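Local structure of putative 5-dehydro-2-deoxygluconokinase (Bacillus halodurans C-125, 2QCV) at residues G45-L59 with D273-S285. The protein probably phosphorylates 5-dehydro-2-deoxy-D-gluconate with ATP, a step in the breakdown of myo-inositol, as a PfkB-family sugar kinase. Numbering follows the deposited sequence. Where two conformers were deposited one is given.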
ATOM      1  N   GLY A  45      -4.550 -16.169  19.882  1.00 27.71           N
ATOM      2  CA  GLY A  45      -3.219 -15.998  19.336  1.00 27.42           C
ATOM      3  C   GLY A  45      -2.380 -17.064  19.980  1.00 28.33           C
ATOM      4  O   GLY A  45      -2.397 -17.228  21.208  1.00 28.20           O
ATOM      5  N   SER A  46      -1.623 -17.793  19.162  1.00 30.69           N
ATOM      6  CA  SER A  46      -0.820 -18.924  19.689  1.00 30.86           C
ATOM      7  C   SER A  46       0.108 -18.606  20.883  1.00 28.99           C
ATOM      8  O   SER A  46      -0.028 -19.254  21.916  1.00 27.79           O
ATOM      9  CB  SER A  46      -0.063 -19.613  18.562  1.00 35.42           C
ATOM     10  OG  SER A  46       0.863 -20.518  19.108  1.00 36.07           O
ATOM     11  N   PRO A  47       1.039 -17.625  20.765  1.00 29.13           N
ATOM     12  CA  PRO A  47       1.865 -17.369  21.951  1.00 31.15           C
ATOM     13  C   PRO A  47       1.122 -16.843  23.180  1.00 28.79           C
ATOM     14  O   PRO A  47       1.503 -17.168  24.291  1.00 28.63           O
ATOM     15  CB  PRO A  47       2.925 -16.384  21.463  1.00 31.14           C
ATOM     16  CG  PRO A  47       2.404 -15.824  20.209  1.00 28.94           C
ATOM     17  CD  PRO A  47       1.424 -16.781  19.624  1.00 28.90           C
ATOM     18  N   ALA A  48       0.089 -16.035  22.989  1.00 26.59           N
ATOM     19  CA  ALA A  48      -0.796 -15.625  24.068  1.00 26.18           C
ATOM     20  C   ALA A  48      -1.449 -16.809  24.772  1.00 26.66           C
ATOM     21  O   ALA A  48      -1.449 -16.911  26.018  1.00 25.89           O
ATOM     22  CB  ALA A  48      -1.880 -14.596  23.531  1.00 25.93           C
ATOM     23  N   ASN A  49      -2.027 -17.716  23.994  1.00 27.05           N
ATOM     24  CA  ASN A  49      -2.630 -18.918  24.540  1.00 26.41           C
ATOM     25  C   ASN A  49      -1.624 -19.744  25.325  1.00 26.87           C
ATOM     26  O   ASN A  49      -1.955 -20.337  26.359  1.00 26.61           O
ATOM     27  CB  ASN A  49      -3.178 -19.813  23.415  1.00 28.77           C
ATOM     28  CG  ASN A  49      -4.400 -19.280  22.792  1.00 35.82           C
ATOM     29  OD1 ASN A  49      -5.110 -18.428  23.367  1.00 35.05           O
ATOM     30  ND2 ASN A  49      -4.678 -19.769  21.564  1.00 38.77           N
ATOM     31  N   ILE A  50      -0.403 -19.821  24.808  1.00 26.50           N
ATOM     32  CA  ILE A  50       0.626 -20.640  25.459  1.00 26.29           C
ATOM     33  C   ILE A  50       0.967 -20.010  26.825  1.00 26.91           C
ATOM     34  O   ILE A  50       1.051 -20.721  27.828  1.00 28.11           O
ATOM     35  CB  ILE A  50       1.890 -20.822  24.581  1.00 26.33           C
ATOM     36  CG1 ILE A  50       1.548 -21.688  23.370  1.00 27.75           C
ATOM     37  CG2 ILE A  50       3.058 -21.495  25.386  1.00 25.99           C
ATOM     38  CD1 ILE A  50       2.682 -21.777  22.319  1.00 27.79           C
ATOM     39  N   VAL A  51       1.138 -18.699  26.882  1.00 27.45           N
ATOM     40  CA  VAL A  51       1.446 -18.072  28.188  1.00 26.60           C
ATOM     41  C   VAL A  51       0.268 -18.078  29.166  1.00 27.28           C
ATOM     42  O   VAL A  51       0.482 -18.241  30.352  1.00 27.78           O
ATOM     43  CB  VAL A  51       2.103 -16.673  28.140  1.00 29.12           C
ATOM     44  CG1 VAL A  51       3.479 -16.762  27.404  1.00 32.00           C
ATOM     45  CG2 VAL A  51       1.174 -15.592  27.570  1.00 31.24           C
ATOM     46  N   ILE A  52      -0.950 -17.919  28.680  1.00 25.78           N
ATOM     47  CA  ILE A  52      -2.131 -18.011  29.541  1.00 26.69           C
ATOM     48  C   ILE A  52      -2.282 -19.441  30.081  1.00 26.37           C
ATOM     49  O   ILE A  52      -2.535 -19.675  31.285  1.00 28.85           O
ATOM     50  CB  ILE A  52      -3.397 -17.597  28.787  1.00 25.75           C
ATOM     51  CG1 ILE A  52      -3.370 -16.094  28.407  1.00 28.39           C
ATOM     52  CG2 ILE A  52      -4.672 -17.873  29.661  1.00 29.04           C
ATOM     53  CD1 ILE A  52      -4.459 -15.655  27.347  1.00 25.77           C
ATOM     54  N   GLY A  53      -2.105 -20.429  29.209  1.00 26.97           N
ATOM     55  CA  GLY A  53      -2.127 -21.810  29.658  1.00 27.40           C
ATOM     56  C   GLY A  53      -1.023 -22.121  30.668  1.00 28.83           C
ATOM     57  O   GLY A  53      -1.218 -22.844  31.647  1.00 31.93           O
ATOM     58  N   SER A  54       0.172 -21.615  30.415  1.00 29.28           N
ATOM     59  CA  SER A  54       1.285 -21.799  31.313  1.00 27.11           C
ATOM     60  C   SER A  54       1.012 -21.214  32.695  1.00 27.94           C
ATOM     61  O   SER A  54       1.359 -21.836  33.709  1.00 28.11           O
ATOM     62  CB  SER A  54       2.565 -21.156  30.739  1.00 27.40           C
ATOM     63  OG  SER A  54       2.954 -21.829  29.545  1.00 30.92           O
ATOM     64  N   SER A  55       0.401 -20.032  32.737  1.00 28.21           N
ATOM     65  CA  SER A  55       0.118 -19.372  34.019  0.50 28.49           C
ATOM     66  C   SER A  55      -0.886 -20.196  34.797  1.00 30.93           C
ATOM     67  O   SER A  55      -0.765 -20.334  35.996  1.00 29.59           O
ATOM     68  CB  SER A  55      -0.424 -17.953  33.827  0.50 29.24           C
ATOM     69  OG  SER A  55      -0.364 -17.255  35.059  0.50 24.42           O
ATOM     70  N   LYS A  56      -1.866 -20.763  34.094  1.00 29.94           N
ATOM     71  CA  LYS A  56      -2.874 -21.621  34.710  1.00 30.55           C
ATOM     72  C   LYS A  56      -2.222 -22.858  35.346  1.00 30.56           C
ATOM     73  O   LYS A  56      -2.673 -23.307  36.385  1.00 28.06           O
ATOM     74  CB  LYS A  56      -3.958 -21.980  33.685  1.00 30.85           C
ATOM     75  CG  LYS A  56      -4.989 -23.060  34.090  1.00 37.14           C
ATOM     76  CD  LYS A  56      -6.005 -22.567  35.109  1.00 47.68           C
ATOM     77  CE  LYS A  56      -7.424 -23.069  34.813  1.00 55.36           C
ATOM     78  NZ  LYS A  56      -7.582 -24.517  35.066  1.00 62.59           N
ATOM     79  N   LEU A  57      -1.137 -23.368  34.766  1.00 30.06           N
ATOM     80  CA  LEU A  57      -0.346 -24.444  35.382  1.00 30.62           C
ATOM     81  C   LEU A  57       0.585 -24.002  36.505  1.00 32.50           C
ATOM     82  O   LEU A  57       1.204 -24.829  37.134  1.00 32.19           O
ATOM     83  CB  LEU A  57       0.493 -25.202  34.356  1.00 29.14           C
ATOM     84  CG  LEU A  57      -0.297 -25.706  33.162  1.00 29.57           C
ATOM     85  CD1 LEU A  57       0.616 -26.453  32.176  1.00 34.27           C
ATOM     86  CD2 LEU A  57      -1.489 -26.559  33.609  1.00 28.19           C
ATOM     87  N   GLY A  58       0.665 -22.711  36.754  1.00 31.67           N
ATOM     88  CA  GLY A  58       1.501 -22.173  37.804  1.00 29.99           C
ATOM     89  C   GLY A  58       2.869 -21.691  37.361  1.00 32.21           C
ATOM     90  O   GLY A  58       3.685 -21.363  38.203  1.00 32.35           O
ATOM     91  N   LEU A  59       3.148 -21.636  36.059  1.00 32.33           N
ATOM     92  CA  LEU A  59       4.445 -21.087  35.615  1.00 29.31           C
ATOM     93  C   LEU A  59       4.361 -19.577  35.673  1.00 29.09           C
ATOM     94  O   LEU A  59       3.263 -19.029  35.570  1.00 29.17           O
ATOM     95  CB  LEU A  59       4.773 -21.522  34.195  1.00 29.62           C
ATOM     96  CG  LEU A  59       4.937 -23.052  33.941  1.00 29.62           C
ATOM     97  CD1 LEU A  59       5.256 -23.308  32.490  1.00 31.22           C
ATOM     98  CD2 LEU A  59       5.983 -23.664  34.809  1.00 31.37           C
ATOM     99  N   ASP A 273      -1.569 -25.178  21.375  1.00 29.64           N
ATOM    100  CA  ASP A 273      -1.050 -24.242  22.378  1.00 31.07           C
ATOM    101  C   ASP A 273      -1.118 -24.838  23.777  1.00 29.10           C
ATOM    102  O   ASP A 273      -0.237 -24.593  24.617  1.00 29.67           O
ATOM    103  CB  ASP A 273      -1.836 -22.951  22.292  1.00 31.00           C
ATOM    104  CG  ASP A 273      -1.693 -22.282  20.948  1.00 33.57           C
ATOM    105  OD1 ASP A 273      -0.596 -22.350  20.317  1.00 33.60           O
ATOM    106  OD2 ASP A 273      -2.665 -21.612  20.543  1.00 31.72           O
ATOM    107  N   SER A 274      -2.173 -25.621  24.018  1.00 29.94           N
ATOM    108  CA  SER A 274      -2.307 -26.431  25.232  1.00 31.14           C
ATOM    109  C   SER A 274      -1.204 -27.494  25.297  1.00 28.04           C
ATOM    110  O   SER A 274      -0.588 -27.701  26.363  1.00 24.72           O
ATOM    111  CB  SER A 274      -3.686 -27.094  25.308  1.00 34.71           C
ATOM    112  OG  SER A 274      -4.594 -26.252  25.990  1.00 45.92           O
ATOM    113  N   TYR A 275      -0.927 -28.132  24.159  1.00 26.15           N
ATOM    114  CA  TYR A 275       0.161 -29.094  24.082  1.00 28.39           C
ATOM    115  C   TYR A 275       1.503 -28.460  24.491  1.00 28.02           C
ATOM    116  O   TYR A 275       2.208 -28.994  25.333  1.00 26.78           O
ATOM    117  CB  TYR A 275       0.204 -29.736  22.691  1.00 30.36           C
ATOM    118  CG  TYR A 275       1.210 -30.848  22.563  1.00 26.63           C
ATOM    119  CD1 TYR A 275       2.575 -30.574  22.535  1.00 29.43           C
ATOM    120  CD2 TYR A 275       0.803 -32.186  22.477  1.00 29.35           C
ATOM    121  CE1 TYR A 275       3.517 -31.604  22.431  1.00 26.77           C
ATOM    122  CE2 TYR A 275       1.733 -33.211  22.352  1.00 28.79           C
ATOM    123  CZ  TYR A 275       3.074 -32.921  22.331  1.00 28.45           C
ATOM    124  OH  TYR A 275       3.987 -33.933  22.208  1.00 31.17           O
ATOM    125  N   ALA A 276       1.820 -27.294  23.931  1.00 27.39           N
ATOM    126  CA  ALA A 276       3.113 -26.650  24.157  1.00 26.04           C
ATOM    127  C   ALA A 276       3.234 -26.205  25.598  1.00 26.32           C
ATOM    128  O   ALA A 276       4.282 -26.408  26.206  1.00 26.80           O
ATOM    129  CB  ALA A 276       3.301 -25.453  23.222  1.00 26.47           C
ATOM    130  N   SER A 277       2.192 -25.580  26.135  1.00 27.98           N
ATOM    131  CA  SER A 277       2.260 -25.074  27.522  1.00 28.32           C
ATOM    132  C   SER A 277       2.462 -26.222  28.518  1.00 28.47           C
ATOM    133  O   SER A 277       3.327 -26.153  29.377  1.00 28.59           O
ATOM    134  CB  SER A 277       1.029 -24.226  27.864  1.00 28.69           C
ATOM    135  OG  SER A 277      -0.181 -24.841  27.561  1.00 33.07           O
ATOM    136  N   ALA A 278       1.692 -27.303  28.365  1.00 28.38           N
ATOM    137  CA  ALA A 278       1.786 -28.442  29.296  1.00 27.96           C
ATOM    138  C   ALA A 278       3.084 -29.241  29.092  1.00 26.33           C
ATOM    139  O   ALA A 278       3.673 -29.732  30.059  1.00 25.12           O
ATOM    140  CB  ALA A 278       0.545 -29.356  29.193  1.00 27.11           C
ATOM    141  N   PHE A 279       3.519 -29.399  27.844  1.00 25.78           N
ATOM    142  CA  PHE A 279       4.794 -30.047  27.564  1.00 25.38           C
ATOM    143  C   PHE A 279       5.943 -29.263  28.208  1.00 23.63           C
ATOM    144  O   PHE A 279       6.781 -29.825  28.933  1.00 25.76           O
ATOM    145  CB  PHE A 279       5.015 -30.158  26.053  1.00 23.05           C
ATOM    146  CG  PHE A 279       6.354 -30.729  25.675  1.00 27.61           C
ATOM    147  CD1 PHE A 279       6.548 -32.099  25.539  1.00 25.91           C
ATOM    148  CD2 PHE A 279       7.408 -29.903  25.420  1.00 23.32           C
ATOM    149  CE1 PHE A 279       7.808 -32.621  25.201  1.00 28.67           C
ATOM    150  CE2 PHE A 279       8.656 -30.404  25.074  1.00 32.51           C
ATOM    151  CZ  PHE A 279       8.858 -31.771  24.974  1.00 29.64           C
ATOM    152  N   LEU A 280       5.942 -27.941  28.020  1.00 28.15           N
ATOM    153  CA  LEU A 280       6.989 -27.130  28.629  1.00 26.20           C
ATOM    154  C   LEU A 280       6.897 -27.107  30.140  1.00 28.93           C
ATOM    155  O   LEU A 280       7.906 -27.150  30.828  1.00 29.27           O
ATOM    156  CB  LEU A 280       6.983 -25.708  28.097  1.00 29.21           C
ATOM    157  CG  LEU A 280       7.319 -25.589  26.596  1.00 29.40           C
ATOM    158  CD1 LEU A 280       7.001 -24.147  26.067  1.00 32.14           C
ATOM    159  CD2 LEU A 280       8.779 -25.999  26.386  1.00 27.84           C
ATOM    160  N   TYR A 281       5.692 -27.000  30.674  1.00 27.22           N
ATOM    161  CA  TYR A 281       5.541 -27.137  32.125  1.00 28.24           C
ATOM    162  C   TYR A 281       6.197 -28.403  32.652  1.00 28.48           C
ATOM    163  O   TYR A 281       6.928 -28.379  33.663  1.00 26.02           O
ATOM    164  CB  TYR A 281       4.069 -27.113  32.516  1.00 29.00           C
ATOM    165  CG  TYR A 281       3.805 -27.598  33.916  1.00 29.81           C
ATOM    166  CD1 TYR A 281       3.829 -26.717  34.990  1.00 32.76           C
ATOM    167  CD2 TYR A 281       3.502 -28.929  34.162  1.00 30.34           C
ATOM    168  CE1 TYR A 281       3.562 -27.168  36.310  1.00 32.11           C
ATOM    169  CE2 TYR A 281       3.277 -29.400  35.470  1.00 33.25           C
ATOM    170  CZ  TYR A 281       3.279 -28.497  36.528  1.00 34.66           C
ATOM    171  OH  TYR A 281       3.027 -28.942  37.796  1.00 38.52           O
ATOM    172  N   ALA A 282       5.934 -29.532  31.993  1.00 26.69           N
ATOM    173  CA  ALA A 282       6.509 -30.795  32.453  1.00 28.22           C
ATOM    174  C   ALA A 282       8.025 -30.801  32.398  1.00 26.88           C
ATOM    175  O   ALA A 282       8.701 -31.310  33.321  1.00 27.47           O
ATOM    176  CB  ALA A 282       5.924 -31.993  31.650  1.00 28.72           C
ATOM    177  N   LEU A 283       8.585 -30.305  31.287  1.00 26.03           N
ATOM    178  CA  LEU A 283      10.033 -30.208  31.103  0.50 27.56           C
ATOM    179  C   LEU A 283      10.700 -29.341  32.190  1.00 28.33           C
ATOM    180  O   LEU A 283      11.668 -29.754  32.808  1.00 31.61           O
ATOM    181  CB  LEU A 283      10.339 -29.640  29.713  0.50 28.71           C
ATOM    182  CG  LEU A 283      11.636 -30.053  29.034  0.50 26.58           C
ATOM    183  CD1 LEU A 283      11.663 -31.570  28.781  0.50 30.74           C
ATOM    184  CD2 LEU A 283      11.751 -29.290  27.747  0.50 26.76           C
ATOM    185  N   ILE A 284      10.174 -28.137  32.376  1.00 30.27           N
ATOM    186  CA  ILE A 284      10.626 -27.145  33.401  1.00 29.54           C
ATOM    187  C   ILE A 284      10.529 -27.728  34.810  1.00 30.82           C
ATOM    188  O   ILE A 284      11.386 -27.440  35.636  1.00 30.10           O
ATOM    189  CB  ILE A 284       9.759 -25.838  33.334  1.00 31.11           C
ATOM    190  CG1 ILE A 284      10.162 -25.009  32.117  1.00 37.57           C
ATOM    191  CG2 ILE A 284       9.920 -24.957  34.581  1.00 36.44           C
ATOM    192  CD1 ILE A 284       9.134 -23.999  31.747  1.00 35.79           C
ATOM    193  N   SER A 285       9.529 -28.594  35.029  1.00 28.82           N
ATOM    194  CA  SER A 285       9.255 -29.232  36.321  0.50 29.26           C
ATOM    195  C   SER A 285      10.017 -30.531  36.534  1.00 29.31           C
ATOM    196  O   SER A 285       9.765 -31.238  37.478  1.00 30.01           O
ATOM    197  CB  SER A 285       7.766 -29.530  36.449  0.50 28.90           C
ATOM    198  OG  SER A 285       7.022 -28.344  36.467  0.50 28.93           O
TER
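D273 is gripped by S46 and N49 from the first turn of helix 46-56. It ends the Gly-Ala-Gly-Asp signature of the ribokinase-like PfkB fold, whose aspartate is the catalytic base in relatives. S46 OG donates to D273 OD1 at 2.6 Å on its syn side, tilted out of the carboxylate plane; that oxygen also bonds a triethylene glycol, probably from the crystallisation liquor. N49 ND2 meets the anti side of D273 OD2, 2.9 Å away; the bond is nearly straight (170°) and in the N49 amide plane, though tilted from the carboxylate plane. With the carboxylate gone, as in an alanine here, the S46 hydroxyl and N49 amide would probably lose this acceptor, and the amide could turn more freely.

Behind the carboxylate, I50 CG1 packs on D273 CB and its CD1 reaches A276 CB. The helices cross at -44°, axes 8.3 Å apart at closest approach. G53, lacking a side chain, lets S277 lie close. S54 OG turns back to I50 O, a carbonyl also held by S54 N from its opposite face.

At the G58 Schellman turn, L57 CD1 presses on Y281 CB at 3.5 Å; beyond it, L59 and I284 meet tip to tip. S285 OG sits 3.6 Å above the Y281 ring centre, with L59 CG at the ring's edge.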